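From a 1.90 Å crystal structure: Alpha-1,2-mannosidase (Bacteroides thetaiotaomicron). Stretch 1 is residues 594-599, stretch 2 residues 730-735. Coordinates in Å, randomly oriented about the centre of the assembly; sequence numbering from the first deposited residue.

Stretch 1 594-599: YDYIGQ
Stretch 2 (730-735) DFPYSY

No hydrogen bond joins these two stretches. They are held by packing alone, centred on a proline lying on a tyrosine ring and a phenylalanine ring lying against backbone. The residues that touch are at least 133 positions apart in one chain. Together the two sides bury 316 Å². Tyr596 (99 Å²), Phe731 (69 Å²) and Pro732 (62 Å²), all buried, carry most of it.

Tyr594 (phi/psi -59/-25) and Asp595 (-65/-22) lie in a 3-10 segment that begins earlier in the chain. Tyr596 follows at -97/-12, Ile597 at -132/20, Gly598 at 97/10 and Gln599 at -134/64. The turn is tied by Gln599 N to Tyr594 O at 3.1 Å, with a weak bond from Ile597 N to Tyr594 O at 3.4 Å. Stretch 2 is mostly extended. Asp730 sits at -87/-12, then Phe731 at -84/145, Pro732 at -75/-175, Tyr733 at -64/142 and Ser734 at -137/144. Tyr735 has phi/psi -54/-42. From first to last CA, the stretches run roughly opposed.

The register is set by Tyr596 and Phe731, whose CA atoms are 4.8 Å apart. The CA-to-CB bond of Tyr596 points away from stretch 2, but chi1 -65° (m) and chi2 -109° bring the end of its ring nearer. That of Pro732 points toward stretch 1; the pucker is C-gamma exo. Pro732 CG lies 3.6 Å from the centroid of the Tyr596 ring, 17° off the normal, a CH-pi contact. Tyr596 CE1 is 3.3 Å from Pro732 CB. A compact proline ring suits the flat tyrosine face. At the ring's edge, Tyr596 CE1 is 3.4 Å from Tyr733 O.

The CA-to-CB bond of Phe731 also points toward stretch 1, with chi1 -51° (m) and chi2 -26°. One face of its ring receives Tyr596 O, 3.4 Å from Phe731 CD2. Asp595 O is 3.4 Å from Phe731 CD1 and also from Pro732 CD. Gly598 N is 3.6 Å from Phe731 CE1. The flat aromatic ring thus fits against the turn's backbone.

Gly598 suits its positive phi, where a CB would jam against Ile597 O.

The CA-to-CB bonds of Ile597 (p, t), Gln599 (m, t, chi3 -25°) and Tyr733 (t, chi2 87°) point away. Those of Asp595 (m, chi2 -13°), Asp730 (m, chi2 -36°) and Ser734 (m) point sideways. Tyr594 (m, chi2 -79°) and Tyr735 (t, chi2 65°) make no contact.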

# COMPACT_ATOMS: atom_id res chain seq x y z
N TYR A 594 2.39 5.97 26.20
CA TYR A 594 1.75 7.24 26.55
C TYR A 594 1.72 7.46 28.07
O TYR A 594 1.65 8.60 28.50
CB TYR A 594 0.34 7.34 26.02
CG TYR A 594 0.17 7.33 24.51
CD1 TYR A 594 0.40 8.48 23.75
CD2 TYR A 594 -0.28 6.20 23.85
CE1 TYR A 594 0.19 8.49 22.37
CE2 TYR A 594 -0.48 6.18 22.47
CZ TYR A 594 -0.24 7.32 21.74
OH TYR A 594 -0.45 7.31 20.37
N ASP A 595 1.76 6.38 28.84
CA ASP A 595 1.77 6.44 30.32
C ASP A 595 3.02 7.11 30.87
O ASP A 595 3.04 7.57 32.02
CB ASP A 595 1.74 5.04 30.94
CG ASP A 595 0.34 4.43 31.01
OD1 ASP A 595 -0.67 5.13 30.82
OD2 ASP A 595 0.25 3.21 31.30
N TYR A 596 4.08 7.14 30.06
CA TYR A 596 5.40 7.62 30.49
C TYR A 596 5.65 9.07 30.09
O TYR A 596 6.62 9.70 30.54
CB TYR A 596 6.51 6.74 29.87
CG TYR A 596 6.49 5.30 30.36
CD1 TYR A 596 7.48 4.82 31.22
CD2 TYR A 596 5.47 4.44 29.98
CE1 TYR A 596 7.45 3.51 31.69
CE2 TYR A 596 5.42 3.13 30.45
CZ TYR A 596 6.42 2.67 31.31
OH TYR A 596 6.36 1.38 31.77
N ILE A 597 4.79 9.61 29.23
CA ILE A 597 5.04 10.91 28.65
C ILE A 597 3.81 11.81 28.73
O ILE A 597 3.68 12.75 27.96
CB ILE A 597 5.52 10.77 27.18
CG1 ILE A 597 4.46 10.11 26.31
CG2 ILE A 597 6.76 9.92 27.12
CD1 ILE A 597 4.99 9.62 24.98
N GLY A 598 2.89 11.48 29.64
CA GLY A 598 1.86 12.43 30.07
C GLY A 598 0.50 12.39 29.43
O GLY A 598 -0.32 13.28 29.66
N GLN A 599 0.21 11.36 28.63
CA GLN A 599 -1.12 11.29 28.04
C GLN A 599 -1.73 9.89 28.16
O GLN A 599 -1.97 9.23 27.14
CB GLN A 599 -1.08 11.74 26.58
CG GLN A 599 -0.50 13.16 26.38
CD GLN A 599 -0.71 13.68 24.97
OE1 GLN A 599 -0.87 12.90 24.03
NE2 GLN A 599 -0.72 15.00 24.82
N ASP A 730 3.69 10.77 38.24
CA ASP A 730 2.76 9.73 37.81
C ASP A 730 3.39 8.73 36.84
O ASP A 730 2.78 7.69 36.56
CB ASP A 730 1.52 10.36 37.16
CG ASP A 730 0.79 11.31 38.09
OD1 ASP A 730 0.73 11.03 39.31
OD2 ASP A 730 0.26 12.33 37.59
N PHE A 731 4.57 9.03 36.31
CA PHE A 731 5.17 8.21 35.25
C PHE A 731 5.94 7.01 35.80
O PHE A 731 6.60 7.10 36.84
CB PHE A 731 6.10 9.04 34.34
CG PHE A 731 5.48 10.31 33.79
CD1 PHE A 731 4.10 10.42 33.63
CD2 PHE A 731 6.28 11.38 33.43
CE1 PHE A 731 3.54 11.59 33.14
CE2 PHE A 731 5.74 12.54 32.93
CZ PHE A 731 4.37 12.65 32.78
N PRO A 732 5.91 5.88 35.07
CA PRO A 732 6.69 4.72 35.51
C PRO A 732 8.18 4.89 35.24
O PRO A 732 8.64 5.98 34.82
CB PRO A 732 6.10 3.56 34.68
CG PRO A 732 4.84 4.12 34.06
CD PRO A 732 5.09 5.58 33.90
N TYR A 733 8.95 3.84 35.51
CA TYR A 733 10.41 3.91 35.49
C TYR A 733 11.03 4.20 34.12
O TYR A 733 10.57 3.72 33.10
CB TYR A 733 10.98 2.57 36.01
CG TYR A 733 12.48 2.42 35.89
CD1 TYR A 733 13.32 2.88 36.90
CD2 TYR A 733 13.06 1.78 34.80
CE1 TYR A 733 14.68 2.74 36.82
CE2 TYR A 733 14.42 1.64 34.70
CZ TYR A 733 15.23 2.11 35.73
OH TYR A 733 16.57 1.96 35.67
N SER A 734 12.09 5.00 34.11
CA SER A 734 13.01 5.03 32.98
C SER A 734 14.40 5.06 33.54
O SER A 734 14.65 5.73 34.55
CB SER A 734 12.81 6.27 32.10
OG SER A 734 11.62 6.18 31.34
N TYR A 735 15.32 4.38 32.88
CA TYR A 735 16.70 4.45 33.29
C TYR A 735 17.24 5.89 33.38
O TYR A 735 17.97 6.23 34.32
CB TYR A 735 17.59 3.62 32.34
CG TYR A 735 19.04 3.75 32.71
CD1 TYR A 735 19.49 3.28 33.93
CD2 TYR A 735 19.93 4.41 31.88
CE1 TYR A 735 20.81 3.42 34.29
CE2 TYR A 735 21.26 4.54 32.23
CZ TYR A 735 21.69 4.05 33.45
OH TYR A 735 22.99 4.20 33.83